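Local coordinates for CELL WALL surface anchor family protein (PDB 3ZGH) that binds keratin 10 through a basic domain of a virulence-associated surface protein, and so is likely to aid pneumococcal adhesion to host cells, at residues Asp38-Val43 against Ile184-Gly189; Tyr62-Val67 against Pro174-Thr179. One frame throughout, in Å; residues are numbered along the deposited sequence.

In the fold
Interaction 2 is nested along the chain inside the loop that interaction 1 closes, and their centres lie about 9 Å apart. Residues 38-43 turn from strand 28-38 into strand 43-53, the first two strands of the large antiparallel sheet; 62-67 lies at the end of the next strand, 57-65. The other halves, 174-179 and 184-189, come late in the sequence and lie beside one another, joined by a bond of 2.8 Å from Tyr186 N to Ala176 O. Tyr66 OH also meets Asp38 OD2 at 2.7 Å. Both contacts thus set the late part of the chain against the early strands of this keratin 10-binding domain.

Interaction 1 of 2, residues Asp38-Val43 against Ile184-Gly189; sequences DSVYRV and INYFNG
Asp38, which lies against the ring of Tyr186, has a carboxylate oxygen gripped by two backbone N-H groups of its own turn. OD1 accepts from Tyr41 N at 2.9 Å, a nearly straight bond arriving from above the carboxylate plane, and from Val40 N at 2.8 Å in a more bent one. These bonds make an Asx turn extended to an Asx motif, and Arg42 and Val43, both facing Asp38, add a G1 beta bulge where the hairpin enters strand 43-53. With CG anti to the backbone N (chi1 177°), the carboxylate lies beside the carbonyl carbon, and aspartate's short side chain lets OD1 meet the N-H groups two and three residues on.

The backbone of Asp38 meets the tyrosine too: its CA stands over the centre of the Tyr186 ring, 3.8 Å from the centroid, in a CH-pi contact. Carboxylate and phenol lie side by side, pointing the same way, their planes 32° apart. Both polar ends bond to Tyr84 OH, and Asp38 OD2 also bonds to Tyr66 OH, so two tyrosine hydroxyls satisfy OD2 of the buried acid. Tyr186 thus serves doubly, with its flat face for the backbone and its hydroxyl for Tyr84. Near the surface, Ser39 OG approaches Tyr186 CE1 to 3.6 Å, and Val40 CG2 comes equally close to Tyr186 OH.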
loop_
_atom_site.group_PDB
_atom_site.type_symbol
_atom_site.label_atom_id
_atom_site.label_comp_id
_atom_site.label_asym_id
_atom_site.label_seq_id
_atom_site.Cartn_x
_atom_site.Cartn_y
_atom_site.Cartn_z
ATOM N N ASP A 38 10.418 -5.149 10.415
ATOM C CA ASP A 38 11.234 -5.962 9.494
ATOM C C ASP A 38 12.037 -6.954 10.335
ATOM O O ASP A 38 12.917 -6.533 11.077
ATOM C CB ASP A 38 12.154 -5.053 8.674
ATOM C CG ASP A 38 13.093 -5.815 7.749
ATOM O OD1 ASP A 38 13.763 -6.793 8.196
ATOM O OD2 ASP A 38 13.157 -5.420 6.556
ATOM N N SER A 39 11.707 -8.251 10.219
ATOM C CA SER A 39 12.314 -9.368 10.997
ATOM C C SER A 39 13.805 -9.551 10.790
ATOM O O SER A 39 14.505 -10.117 11.643
ATOM C CB SER A 39 11.753 -10.719 10.527
ATOM O OG SER A 39 10.364 -10.825 10.615
ATOM N N VAL A 40 14.284 -9.166 9.616
ATOM C CA VAL A 40 15.668 -9.427 9.276
ATOM C C VAL A 40 16.559 -8.373 9.896
ATOM O O VAL A 40 17.587 -8.695 10.471
ATOM C CB VAL A 40 15.880 -9.465 7.746
ATOM C CG1 VAL A 40 17.369 -9.683 7.407
ATOM C CG2 VAL A 40 15.028 -10.566 7.134
ATOM N N TYR A 41 16.183 -7.114 9.758
ATOM C CA TYR A 41 17.027 -6.025 10.236
ATOM C C TYR A 41 16.566 -5.469 11.596
ATOM O O TYR A 41 17.232 -4.620 12.170
ATOM C CB TYR A 41 17.134 -4.923 9.154
ATOM C CG TYR A 41 17.937 -5.422 7.967
ATOM C CD1 TYR A 41 19.317 -5.551 8.052
ATOM C CD2 TYR A 41 17.310 -5.846 6.802
ATOM C CE1 TYR A 41 20.067 -6.057 6.974
ATOM C CE2 TYR A 41 18.054 -6.346 5.713
ATOM C CZ TYR A 41 19.420 -6.452 5.819
ATOM O OH TYR A 41 20.126 -6.950 4.753
ATOM N N ARG A 42 15.430 -5.960 12.096
ATOM C CA ARG A 42 14.901 -5.576 13.419
ATOM C C ARG A 42 14.759 -4.063 13.504
ATOM O O ARG A 42 15.259 -3.412 14.430
ATOM C CB ARG A 42 15.789 -6.129 14.536
ATOM C CG ARG A 42 15.987 -7.637 14.421
ATOM C CD ARG A 42 16.618 -8.275 15.663
ATOM N NE ARG A 42 15.870 -9.468 16.057
ATOM C CZ ARG A 42 15.135 -9.589 17.163
ATOM N NH1 ARG A 42 15.050 -8.601 18.048
ATOM N NH2 ARG A 42 14.490 -10.725 17.399
ATOM N N VAL A 43 14.073 -3.504 12.508
ATOM C CA VAL A 43 13.820 -2.082 12.459
ATOM C C VAL A 43 12.352 -1.938 12.107
ATOM O O VAL A 43 11.744 -2.880 11.588
ATOM C CB VAL A 43 14.679 -1.382 11.369
ATOM C CG1 VAL A 43 16.158 -1.386 11.738
ATOM C CG2 VAL A 43 14.471 -2.042 9.995
ATOM N N ILE A 184 5.738 -14.364 5.569
ATOM C CA ILE A 184 5.931 -13.582 6.786
ATOM C C ILE A 184 5.651 -12.105 6.467
ATOM O O ILE A 184 6.508 -11.394 5.919
ATOM C CB ILE A 184 7.374 -13.724 7.339
ATOM C CG1 ILE A 184 7.756 -15.202 7.557
ATOM C CG2 ILE A 184 7.545 -12.933 8.627
ATOM C CD1 ILE A 184 6.810 -15.985 8.437
ATOM N N ASN A 185 4.438 -11.664 6.785
ATOM C CA ASN A 185 4.058 -10.268 6.632
ATOM C C ASN A 185 4.611 -9.462 7.796
ATOM O O ASN A 185 4.274 -9.729 8.957
ATOM C CB ASN A 185 2.532 -10.155 6.594
ATOM C CG ASN A 185 2.060 -8.749 6.403
ATOM O OD1 ASN A 185 2.858 -7.813 6.280
ATOM N ND2 ASN A 185 0.742 -8.581 6.349
ATOM N N TYR A 186 5.436 -8.472 7.487
ATOM C CA TYR A 186 6.046 -7.607 8.496
ATOM C C TYR A 186 5.024 -6.745 9.297
ATOM O O TYR A 186 5.326 -6.306 10.400
ATOM C CB TYR A 186 7.060 -6.692 7.816
ATOM C CG TYR A 186 8.329 -7.405 7.322
ATOM C CD1 TYR A 186 8.706 -8.637 7.829
ATOM C CD2 TYR A 186 9.140 -6.825 6.344
ATOM C CE1 TYR A 186 9.855 -9.263 7.403
ATOM C CE2 TYR A 186 10.301 -7.438 5.918
ATOM C CZ TYR A 186 10.655 -8.653 6.438
ATOM O OH TYR A 186 11.818 -9.286 6.011
ATOM N N PHE A 187 3.844 -6.507 8.721
ATOM C CA PHE A 187 2.760 -5.810 9.421
ATOM C C PHE A 187 1.843 -6.763 10.200
ATOM O O PHE A 187 0.851 -6.327 10.795
ATOM C CB PHE A 187 1.917 -5.028 8.415
ATOM C CG PHE A 187 2.680 -3.978 7.705
ATOM C CD1 PHE A 187 3.179 -2.876 8.402
ATOM C CD2 PHE A 187 2.916 -4.081 6.339
ATOM C CE1 PHE A 187 3.905 -1.889 7.748
ATOM C CE2 PHE A 187 3.618 -3.096 5.675
ATOM C CZ PHE A 187 4.136 -2.005 6.372
ATOM N N ASN A 188 2.143 -8.052 10.112
ATOM C CA ASN A 188 1.425 -9.126 10.816
ATOM C C ASN A 188 -0.089 -8.988 10.942
ATOM O O ASN A 188 -0.632 -9.143 12.045
ATOM C CB ASN A 188 2.005 -9.326 12.211
ATOM C CG ASN A 188 1.653 -10.698 12.791
ATOM O OD1 ASN A 188 1.111 -11.559 12.089
ATOM N ND2 ASN A 188 1.963 -10.903 14.075
ATOM N N GLY A 189 -0.756 -8.717 9.816
ATOM C CA GLY A 189 -2.207 -8.594 9.742
ATOM C C GLY A 189 -2.852 -7.553 10.649
ATOM O O GLY A 189 -4.081 -7.478 10.718
#

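Interaction 2 of 2, residues Tyr62-Val67 against Pro174-Thr179; sequences YTVTYV and PYAART
Tyr62 reaches across from strand 57-65 with its hydroxyl leading, and meets the backbone of Tyr175 rather than its ring. Tyr175 N donates to Tyr62 OH over 3.1 Å in a nearly straight bond (167°). Tyr175 O lies at the edge of the phenol, near its plane; though 2.8 Å from Tyr62 OH, it is a close neighbour and not a hydrogen-bond partner. The hydroxyl has its strongest partner in the backbone oxygen of Asn88, so tyrosine suits this buried place: a long, flat side chain spans the gap and its end serves as both donor and acceptor to peptide groups. CG is anti to the backbone N (chi1 165°), beside the carbonyl carbon; further out, Tyr62 CE1 comes obliquely to 4.3 Å from Pro174 CB. Phe172 packs edge-to-face with the same ring.

Two residues on, Val64 points to the same side of the strand as Tyr62, as strand alternation requires. Its two methyls divide the work. CG1 touches the CB of Ala176 at 4.0 Å, a small apolar contact, and CG2 comes to 3.9 Å from Tyr175 O. A branched valine fills the width between the strand and the facing chain, where alanine's single methyl lets the backbone come close. The ring of Tyr175 turns off to pack on Ile182. In sum, two alternate residues of strand 57-65, in the seven-stranded sheet, meet the extended residues leading into strand 177-178 of the three-stranded sheet: packing between two antiparallel sheets of this domain, described as a novel MSCRAMM fold.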
loop_
_atom_site.group_PDB
_atom_site.type_symbol
_atom_site.label_atom_id
_atom_site.label_comp_id
_atom_site.label_asym_id
_atom_site.label_seq_id
_atom_site.Cartn_x
_atom_site.Cartn_y
_atom_site.Cartn_z
ATOM N N TYR A 62 -0.832 3.694 -1.935
ATOM C CA TYR A 62 -0.305 2.852 -0.881
ATOM C C TYR A 62 1.208 2.767 -0.967
ATOM O O TYR A 62 1.731 2.328 -1.984
ATOM C CB TYR A 62 -0.914 1.465 -1.090
ATOM C CG TYR A 62 -0.265 0.325 -0.342
ATOM C CD1 TYR A 62 -0.085 0.370 1.027
ATOM C CD2 TYR A 62 0.110 -0.842 -1.018
ATOM C CE1 TYR A 62 0.489 -0.707 1.707
ATOM C CE2 TYR A 62 0.667 -1.892 -0.365
ATOM C CZ TYR A 62 0.856 -1.826 0.987
ATOM O OH TYR A 62 1.405 -2.917 1.593
ATOM N N THR A 63 1.904 3.150 0.094
ATOM C CA THR A 63 3.362 3.232 0.092
ATOM C C THR A 63 3.903 2.432 1.265
ATOM O O THR A 63 3.404 2.572 2.379
ATOM C CB THR A 63 3.860 4.686 0.237
ATOM O OG1 THR A 63 3.413 5.455 -0.865
ATOM C CG2 THR A 63 5.405 4.768 0.285
ATOM N N VAL A 64 4.904 1.597 1.011
ATOM C CA VAL A 64 5.639 0.928 2.076
ATOM C C VAL A 64 7.045 1.512 2.084
ATOM O O VAL A 64 7.646 1.684 1.030
ATOM C CB VAL A 64 5.668 -0.588 1.825
ATOM C CG1 VAL A 64 6.726 -1.293 2.715
ATOM C CG2 VAL A 64 4.282 -1.167 2.069
ATOM N N THR A 65 7.565 1.847 3.259
ATOM C CA THR A 65 8.828 2.555 3.351
ATOM C C THR A 65 9.449 2.401 4.737
ATOM O O THR A 65 8.735 2.141 5.720
ATOM C CB THR A 65 8.619 4.067 3.064
ATOM O OG1 THR A 65 9.850 4.773 3.253
ATOM C CG2 THR A 65 7.530 4.687 3.958
ATOM N N TYR A 66 10.770 2.587 4.816
ATOM C CA TYR A 66 11.446 2.608 6.093
ATOM C C TYR A 66 11.497 3.998 6.705
ATOM O O TYR A 66 12.016 4.162 7.813
ATOM C CB TYR A 66 12.863 2.003 5.979
ATOM C CG TYR A 66 12.800 0.526 5.672
ATOM C CD1 TYR A 66 12.799 -0.425 6.708
ATOM C CD2 TYR A 66 12.694 0.073 4.349
ATOM C CE1 TYR A 66 12.709 -1.766 6.424
ATOM C CE2 TYR A 66 12.600 -1.253 4.063
ATOM C CZ TYR A 66 12.610 -2.175 5.097
ATOM O OH TYR A 66 12.550 -3.514 4.786
ATOM N N VAL A 67 10.949 4.993 6.004
ATOM C CA VAL A 67 10.868 6.361 6.523
ATOM C C VAL A 67 9.596 6.511 7.374
ATOM O O VAL A 67 8.488 6.220 6.914
ATOM C CB VAL A 67 10.814 7.405 5.366
ATOM C CG1 VAL A 67 10.671 8.860 5.914
ATOM C CG2 VAL A 67 12.074 7.296 4.484
ATOM N N PRO A 174 -2.465 -4.013 4.938
ATOM C CA PRO A 174 -1.102 -3.800 4.430
ATOM C C PRO A 174 -0.262 -5.057 4.491
ATOM O O PRO A 174 -0.533 -5.957 5.280
ATOM C CB PRO A 174 -0.537 -2.725 5.369
ATOM C CG PRO A 174 -1.296 -2.916 6.632
ATOM C CD PRO A 174 -2.705 -3.300 6.203
ATOM N N TYR A 175 0.772 -5.093 3.668
ATOM C CA TYR A 175 1.610 -6.257 3.557
ATOM C C TYR A 175 3.013 -5.809 3.159
ATOM O O TYR A 175 3.185 -4.941 2.314
ATOM C CB TYR A 175 1.037 -7.204 2.506
ATOM C CG TYR A 175 1.880 -8.451 2.280
ATOM C CD1 TYR A 175 1.620 -9.636 2.951
ATOM C CD2 TYR A 175 2.943 -8.426 1.396
ATOM C CE1 TYR A 175 2.425 -10.788 2.728
ATOM C CE2 TYR A 175 3.734 -9.543 1.170
ATOM C CZ TYR A 175 3.478 -10.717 1.831
ATOM O OH TYR A 175 4.297 -11.807 1.560
ATOM N N ALA A 176 4.017 -6.415 3.771
ATOM C CA ALA A 176 5.384 -6.244 3.327
ATOM C C ALA A 176 6.099 -7.513 3.715
ATOM O O ALA A 176 5.866 -8.052 4.791
ATOM C CB ALA A 176 6.011 -5.044 3.997
ATOM N N ALA A 177 6.932 -8.030 2.822
ATOM C CA ALA A 177 7.679 -9.235 3.112
ATOM C C ALA A 177 8.960 -9.239 2.295
ATOM O O ALA A 177 8.998 -8.692 1.189
ATOM C CB ALA A 177 6.854 -10.458 2.773
ATOM N N ARG A 178 10.002 -9.903 2.800
ATOM C CA ARG A 178 11.216 -10.027 2.019
ATOM C C ARG A 178 10.895 -11.020 0.929
ATOM O O ARG A 178 10.057 -11.927 1.128
ATOM C CB ARG A 178 12.389 -10.470 2.876
ATOM C CG ARG A 178 12.218 -11.801 3.596
ATOM C CD ARG A 178 13.472 -12.087 4.419
ATOM N NE ARG A 178 13.242 -13.054 5.491
ATOM C CZ ARG A 178 13.656 -14.316 5.491
ATOM N NH1 ARG A 178 14.342 -14.825 4.467
ATOM N NH2 ARG A 178 13.376 -15.080 6.535
ATOM N N THR A 179 11.559 -10.878 -0.223
ATOM C CA THR A 179 11.114 -11.576 -1.430
ATOM C C THR A 179 11.321 -13.079 -1.363
ATOM O O THR A 179 10.629 -13.812 -2.055
ATOM C CB THR A 179 11.799 -11.019 -2.695
ATOM O OG1 THR A 179 13.207 -11.020 -2.491
ATOM C CG2 THR A 179 11.338 -9.584 -2.960
#